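Local coordinates for glutamyl-tRNA(Gln) amidotransferase subunit B, mitochondrial (Saccharomyces cerevisiae, PDB 4N0H), which forms the GatB-type subunit of a mitochondrial amidotransferase, a mixed alpha/beta protein built round the GatB/GatE catalytic domain, at residues 18-23 with 185-190; 203-206 with 211-214. All blocks are in the same frame, centred on the assembly; numbering follows the deposited sequence.

Contacts 1 and 2 follow one another along the chain and meet at the same sheet of the GatB/GatE catalytic domain, their centres about 6 Å apart. Contact 1 lays helix 181-197 against strand 14-23. The chain then leaves that helix, turns through the loop of contact 2 and enters strand 210-218, an antiparallel neighbour of strand 14-23. The two strands are joined by probable backbone hydrogen bonds, H21 O to R211 N and E19 O to D213 N, both 2.8 Å. L18 of contact 1 also packs on V214. Helix, loop and strand thus share one buried apolar layer that joins the 181-218 part of the chain to its first strand, 14-23.

Contact 1: 18-23 with 185-190; sequences LEIHTQ and RAFIKK
L18 and F187 bury the most surface here, with I20 close behind, and all three belong to the apolar layer between strand 14-23 and helix 181-197. CD1 of L18 does the touching on the strand side: it lies 3.9 Å from CD2 of F187, approaching the ring obliquely as the leucine and phenylalanine side chains run alongside in opposing senses. The same methyl reaches a second helix residue, resting 4.1 Å from CG1 of I188, whose side chain runs nearly at right angles to that of L18. Two residues along the strand, I20 extends CD1 to the rim of the phenyl group, 3.9 Å from CE2 of F187 and near the ring plane. With CG of F187 anti to the backbone N (chi1 -179°), the ring leans from the helix toward the sheet, where both strand residues reach its CD2-CE2 bond. No hydrogen bond spans the segments, so hydrophobic packing alone joins them; their axes are 11.4 Å apart and run nearly parallel, at 22°. Beyond these four side chains, F178 meets the F187 ring edge-to-face, and I117 of strand 102-120 also touches F187. Strand 14-23 is itself flanked by strands 168-174 and 210-218, both antiparallel to it, and helix 181-197 lies along this part of the sheet, roughly in line with strand 14-23.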
ATOM      1  N   LEU B  18     -13.253 -19.154  24.539  1.00 44.77           N
ATOM      2  CA  LEU B  18     -11.805 -19.233  24.384  1.00 44.74           C
ATOM      3  C   LEU B  18     -11.337 -18.607  23.077  1.00 44.03           C
ATOM      4  O   LEU B  18     -12.025 -18.684  22.058  1.00 39.07           O
ATOM      5  CB  LEU B  18     -11.337 -20.691  24.450  1.00 41.48           C
ATOM      6  CG  LEU B  18     -11.609 -21.452  25.747  1.00 41.99           C
ATOM      7  CD1 LEU B  18     -11.214 -22.911  25.596  1.00 44.09           C
ATOM      8  CD2 LEU B  18     -10.859 -20.813  26.903  1.00 42.98           C
ATOM      9  N   GLU B  19     -10.161 -17.987  23.120  1.00 41.95           N
ATOM     10  CA  GLU B  19      -9.489 -17.518  21.915  1.00 45.20           C
ATOM     11  C   GLU B  19      -8.130 -18.195  21.839  1.00 45.22           C
ATOM     12  O   GLU B  19      -7.246 -17.928  22.657  1.00 45.90           O
ATOM     13  CB  GLU B  19      -9.335 -16.001  21.939  1.00 50.64           C
ATOM     14  CG  GLU B  19     -10.658 -15.261  21.969  1.00 61.33           C
ATOM     15  CD  GLU B  19     -10.491 -13.774  22.198  1.00 71.51           C
ATOM     16  OE1 GLU B  19      -9.335 -13.294  22.195  1.00 72.47           O
ATOM     17  OE2 GLU B  19     -11.518 -13.086  22.383  1.00 77.41           O
ATOM     18  N   ILE B  20      -7.972 -19.088  20.867  1.00 40.91           N
ATOM     19  CA  ILE B  20      -6.776 -19.917  20.786  1.00 37.72           C
ATOM     20  C   ILE B  20      -5.920 -19.618  19.562  1.00 37.09           C
ATOM     21  O   ILE B  20      -6.341 -19.825  18.423  1.00 35.41           O
ATOM     22  CB  ILE B  20      -7.121 -21.418  20.805  1.00 37.73           C
ATOM     23  CG1 ILE B  20      -7.941 -21.761  22.051  1.00 42.91           C
ATOM     24  CG2 ILE B  20      -5.848 -22.248  20.762  1.00 29.54           C
ATOM     25  CD1 ILE B  20      -8.319 -23.228  22.158  1.00 43.23           C
ATOM     26  N   HIS B  21      -4.708 -19.134  19.810  1.00 35.58           N
ATOM     27  CA  HIS B  21      -3.758 -18.886  18.741  1.00 32.19           C
ATOM     28  C   HIS B  21      -2.861 -20.096  18.586  1.00 34.35           C
ATOM     29  O   HIS B  21      -2.353 -20.640  19.566  1.00 36.36           O
ATOM     30  CB  HIS B  21      -2.931 -17.633  19.023  1.00 34.61           C
ATOM     31  CG  HIS B  21      -3.721 -16.366  18.950  1.00 40.98           C
ATOM     32  ND1 HIS B  21      -4.592 -15.972  19.941  1.00 46.62           N
ATOM     33  CD2 HIS B  21      -3.775 -15.405  17.998  1.00 44.36           C
ATOM     34  CE1 HIS B  21      -5.147 -14.822  19.606  1.00 48.62           C
ATOM     35  NE2 HIS B  21      -4.670 -14.457  18.430  1.00 49.65           N
ATOM     36  N   THR B  22      -2.675 -20.522  17.344  1.00 33.87           N
ATOM     37  CA  THR B  22      -1.916 -21.726  17.062  1.00 35.81           C
ATOM     38  C   THR B  22      -0.905 -21.492  15.942  1.00 31.36           C
ATOM     39  O   THR B  22      -1.273 -21.106  14.834  1.00 29.68           O
ATOM     40  CB  THR B  22      -2.864 -22.881  16.687  1.00 43.74           C
ATOM     41  OG1 THR B  22      -3.429 -23.442  17.880  1.00 49.02           O
ATOM     42  CG2 THR B  22      -2.121 -23.959  15.947  1.00 45.40           C
ATOM     43  N   GLN B  23       0.369 -21.719  16.243  1.00 34.15           N
ATOM     44  CA  GLN B  23       1.420 -21.617  15.240  1.00 32.80           C
ATOM     45  C   GLN B  23       1.320 -22.777  14.265  1.00 30.26           C
ATOM     46  O   GLN B  23       1.328 -23.936  14.675  1.00 35.11           O
ATOM     47  CB  GLN B  23       2.806 -21.625  15.893  1.00 33.70           C
ATOM     48  CG  GLN B  23       3.191 -20.332  16.581  1.00 38.44           C
ATOM     49  CD  GLN B  23       4.653 -20.297  16.996  1.00 45.77           C
ATOM     50  OE1 GLN B  23       5.237 -21.324  17.350  1.00 48.92           O
ATOM     51  NE2 GLN B  23       5.253 -19.112  16.948  1.00 44.35           N
ATOM     52  N   ARG B 185     -11.104 -27.680  29.995  1.00 52.49           N
ATOM     53  CA  ARG B 185      -9.975 -28.606  29.972  1.00 54.75           C
ATOM     54  C   ARG B 185     -10.108 -29.661  28.872  1.00 54.99           C
ATOM     55  O   ARG B 185      -9.140 -29.958  28.169  1.00 54.37           O
ATOM     56  CB  ARG B 185      -9.796 -29.279  31.339  1.00 59.18           C
ATOM     57  CG  ARG B 185      -8.873 -30.489  31.316  1.00 64.76           C
ATOM     58  CD  ARG B 185      -8.537 -30.994  32.720  1.00 74.27           C
ATOM     59  NE  ARG B 185      -7.426 -30.255  33.316  1.00 80.10           N
ATOM     60  CZ  ARG B 185      -7.529 -29.480  34.392  1.00 84.18           C
ATOM     61  NH1 ARG B 185      -8.696 -29.346  35.011  1.00 85.29           N
ATOM     62  NH2 ARG B 185      -6.459 -28.846  34.857  1.00 84.54           N
ATOM     63  N   ALA B 186     -11.308 -30.218  28.724  1.00 51.82           N
ATOM     64  CA  ALA B 186     -11.554 -31.258  27.728  1.00 46.87           C
ATOM     65  C   ALA B 186     -11.445 -30.723  26.299  1.00 45.40           C
ATOM     66  O   ALA B 186     -10.992 -31.429  25.397  1.00 44.45           O
ATOM     67  CB  ALA B 186     -12.916 -31.900  27.951  1.00 42.93           C
ATOM     68  N   PHE B 187     -11.865 -29.478  26.098  1.00 44.52           N
ATOM     69  CA  PHE B 187     -11.815 -28.854  24.777  1.00 43.21           C
ATOM     70  C   PHE B 187     -10.375 -28.594  24.333  1.00 44.95           C
ATOM     71  O   PHE B 187      -9.988 -28.937  23.216  1.00 45.97           O
ATOM     72  CB  PHE B 187     -12.611 -27.549  24.774  1.00 43.10           C
ATOM     73  CG  PHE B 187     -12.624 -26.848  23.446  1.00 44.69           C
ATOM     74  CD1 PHE B 187     -13.603 -27.133  22.507  1.00 41.56           C
ATOM     75  CD2 PHE B 187     -11.663 -25.895  23.138  1.00 44.47           C
ATOM     76  CE1 PHE B 187     -13.619 -26.486  21.282  1.00 45.78           C
ATOM     77  CE2 PHE B 187     -11.671 -25.246  21.915  1.00 43.75           C
ATOM     78  CZ  PHE B 187     -12.649 -25.541  20.986  1.00 42.58           C
ATOM     79  N   ILE B 188      -9.596 -27.970  25.211  1.00 45.47           N
ATOM     80  CA  ILE B 188      -8.195 -27.678  24.933  1.00 43.96           C
ATOM     81  C   ILE B 188      -7.443 -28.962  24.608  1.00 41.72           C
ATOM     82  O   ILE B 188      -6.640 -29.007  23.679  1.00 39.42           O
ATOM     83  CB  ILE B 188      -7.532 -26.975  26.130  1.00 45.95           C
ATOM     84  CG1 ILE B 188      -8.172 -25.604  26.357  1.00 44.97           C
ATOM     85  CG2 ILE B 188      -6.034 -26.837  25.914  1.00 44.83           C
ATOM     86  CD1 ILE B 188      -7.647 -24.882  27.574  1.00 49.70           C
ATOM     87  N   LYS B 189      -7.735 -30.012  25.369  1.00 43.17           N
ATOM     88  CA  LYS B 189      -7.118 -31.317  25.166  1.00 43.15           C
ATOM     89  C   LYS B 189      -7.444 -31.886  23.788  1.00 42.69           C
ATOM     90  O   LYS B 189      -6.555 -32.356  23.080  1.00 39.98           O
ATOM     91  CB  LYS B 189      -7.585 -32.290  26.251  1.00 48.88           C
ATOM     92  CG  LYS B 189      -6.795 -33.584  26.317  1.00 54.17           C
ATOM     93  CD  LYS B 189      -7.551 -34.636  27.121  1.00 64.69           C
ATOM     94  CE  LYS B 189      -6.609 -35.666  27.721  1.00 70.50           C
ATOM     95  NZ  LYS B 189      -5.793 -35.083  28.825  1.00 73.40           N
ATOM     96  N   LYS B 190      -8.718 -31.842  23.410  1.00 46.19           N
ATOM     97  CA  LYS B 190      -9.140 -32.381  22.119  1.00 44.90           C
ATOM     98  C   LYS B 190      -8.668 -31.504  20.960  1.00 40.97           C
ATOM     99  O   LYS B 190      -8.302 -32.009  19.899  1.00 43.16           O
ATOM    100  CB  LYS B 190     -10.661 -32.563  22.058  1.00 47.98           C
ATOM    101  CG  LYS B 190     -11.132 -33.239  20.777  1.00 53.78           C
ATOM    102  CD  LYS B 190     -12.631 -33.507  20.776  1.00 60.69           C
ATOM    103  CE  LYS B 190     -13.031 -34.416  21.921  1.00 66.62           C
ATOM    104  NZ  LYS B 190     -14.328 -35.111  21.672  1.00 69.34           N
TER

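Contact 2: 203-206 with 211-214; sequences GDLE and RVDV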
ATOM      1  N   GLY B 203       0.612 -28.011  18.535  1.00 36.66           N
ATOM      2  CA  GLY B 203      -0.377 -27.756  19.567  1.00 34.12           C
ATOM      3  C   GLY B 203       0.207 -27.664  20.967  1.00 39.40           C
ATOM      4  O   GLY B 203      -0.498 -27.857  21.959  1.00 44.73           O
ATOM      5  N   ASP B 204       1.496 -27.361  21.058  1.00 38.54           N
ATOM      6  CA  ASP B 204       2.175 -27.368  22.348  1.00 45.37           C
ATOM      7  C   ASP B 204       2.051 -26.038  23.089  1.00 41.33           C
ATOM      8  O   ASP B 204       2.527 -25.004  22.622  1.00 40.19           O
ATOM      9  CB  ASP B 204       3.646 -27.750  22.181  1.00 51.48           C
ATOM     10  CG  ASP B 204       4.337 -27.990  23.511  1.00 58.88           C
ATOM     11  OD1 ASP B 204       5.582 -27.938  23.552  1.00 62.74           O
ATOM     12  OD2 ASP B 204       3.635 -28.227  24.518  1.00 59.92           O
ATOM     13  N   LEU B 205       1.402 -26.080  24.249  1.00 41.58           N
ATOM     14  CA  LEU B 205       1.239 -24.896  25.086  1.00 45.82           C
ATOM     15  C   LEU B 205       2.555 -24.479  25.745  1.00 46.32           C
ATOM     16  O   LEU B 205       2.773 -23.301  26.018  1.00 48.53           O
ATOM     17  CB  LEU B 205       0.178 -25.148  26.159  1.00 48.90           C
ATOM     18  CG  LEU B 205      -1.275 -25.236  25.693  1.00 51.51           C
ATOM     19  CD1 LEU B 205      -2.157 -25.790  26.801  1.00 57.22           C
ATOM     20  CD2 LEU B 205      -1.760 -23.869  25.268  1.00 54.52           C
ATOM     21  N   GLU B 206       3.431 -25.450  25.989  1.00 45.00           N
ATOM     22  CA  GLU B 206       4.709 -25.187  26.647  1.00 47.64           C
ATOM     23  C   GLU B 206       5.639 -24.319  25.797  1.00 50.65           C
ATOM     24  O   GLU B 206       6.308 -23.430  26.317  1.00 51.03           O
ATOM     25  CB  GLU B 206       5.403 -26.499  27.015  1.00 50.88           C
ATOM     26  N   ARG B 211      -1.549 -20.863  22.199  1.00 38.46           N
ATOM     27  CA  ARG B 211      -1.756 -19.869  23.248  1.00 41.94           C
ATOM     28  C   ARG B 211      -3.252 -19.685  23.461  1.00 41.80           C
ATOM     29  O   ARG B 211      -4.008 -19.519  22.500  1.00 34.75           O
ATOM     30  CB  ARG B 211      -1.113 -18.535  22.862  1.00 43.30           C
ATOM     31  CG  ARG B 211       0.340 -18.647  22.427  1.00 48.84           C
ATOM     32  CD  ARG B 211       0.754 -17.486  21.532  1.00 52.48           C
ATOM     33  NE  ARG B 211       1.951 -17.805  20.757  1.00 53.21           N
ATOM     34  CZ  ARG B 211       2.367 -17.112  19.701  1.00 51.27           C
ATOM     35  NH1 ARG B 211       1.681 -16.055  19.290  1.00 50.41           N
ATOM     36  NH2 ARG B 211       3.466 -17.480  19.052  1.00 44.21           N
ATOM     37  N   VAL B 212      -3.678 -19.712  24.720  1.00 40.87           N
ATOM     38  CA  VAL B 212      -5.099 -19.650  25.037  1.00 43.23           C
ATOM     39  C   VAL B 212      -5.477 -18.419  25.861  1.00 48.25           C
ATOM     40  O   VAL B 212      -5.043 -18.269  27.001  1.00 49.78           O
ATOM     41  CB  VAL B 212      -5.547 -20.908  25.800  1.00 42.20           C
ATOM     42  CG1 VAL B 212      -7.036 -20.844  26.105  1.00 37.43           C
ATOM     43  CG2 VAL B 212      -5.204 -22.157  25.010  1.00 42.75           C
ATOM     44  N   ASP B 213      -6.281 -17.540  25.272  1.00 49.25           N
ATOM     45  CA  ASP B 213      -6.907 -16.456  26.018  1.00 49.64           C
ATOM     46  C   ASP B 213      -8.324 -16.873  26.392  1.00 50.58           C
ATOM     47  O   ASP B 213      -8.929 -17.705  25.720  1.00 50.07           O
ATOM     48  CB  ASP B 213      -6.957 -15.172  25.188  1.00 53.12           C
ATOM     49  CG  ASP B 213      -5.580 -14.622  24.874  1.00 59.11           C
ATOM     50  OD1 ASP B 213      -4.637 -14.875  25.656  1.00 55.81           O
ATOM     51  OD2 ASP B 213      -5.449 -13.928  23.840  1.00 64.01           O
ATOM     52  N   VAL B 214      -8.852 -16.289  27.462  1.00 54.30           N
ATOM     53  CA  VAL B 214     -10.200 -16.603  27.922  1.00 53.20           C
ATOM     54  C   VAL B 214     -11.029 -15.331  28.019  1.00 53.33           C
ATOM     55  O   VAL B 214     -10.515 -14.278  28.389  1.00 55.95           O
ATOM     56  CB  VAL B 214     -10.175 -17.279  29.315  1.00 54.41           C
ATOM     57  CG1 VAL B 214     -11.585 -17.627  29.785  1.00 54.34           C
ATOM     58  CG2 VAL B 214      -9.308 -18.521  29.291  1.00 54.42           C
TER
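An Asx turn shapes the loop that leads from helix 181-197 into strand 210-218, and L205, the residue in the middle of that turn, makes the contact with the strand. CD2 of L205 packs 3.9 Å from CG2 of V212, methyl against methyl, with the two side chains meeting at a slant. The same CD2 comes to 4.3 Å from the backbone N of R211, so the leucine sits over the start of this strand segment. The leucine CB does not head straight for the strand; its branched end closes the gap, while with CG1 of V212 anti to the backbone N (chi1 -179°), CG2 falls beside that N and faces the leucine methyl. In the turn, the backbone N of E206 donates to OD2 of D204 at 3.1 Å, with an N-H...O angle of 151°. The donor arrives from well above the carboxylate plane, 73° out of it. This bond bends the backbone round L205 while the CB of D204 is directed away from the strand. OD1 of D204 has a weak hydrogen bond to T207 OG1, so both carboxylate oxygens engage the loop. The CB of R211 is directed away from the loop; its NH2 forms a salt bridge with OD1 of D143, and NE hydrogen-bonds to the carbonyl oxygen of G208. L205 is also packed against I188 and Q192 of helix 181-197 and against T232 of helix 232-248, while V212 touches L18 of strand 14-23 and I235 of helix 232-248, placing the methyl pair where two helices meet the sheet.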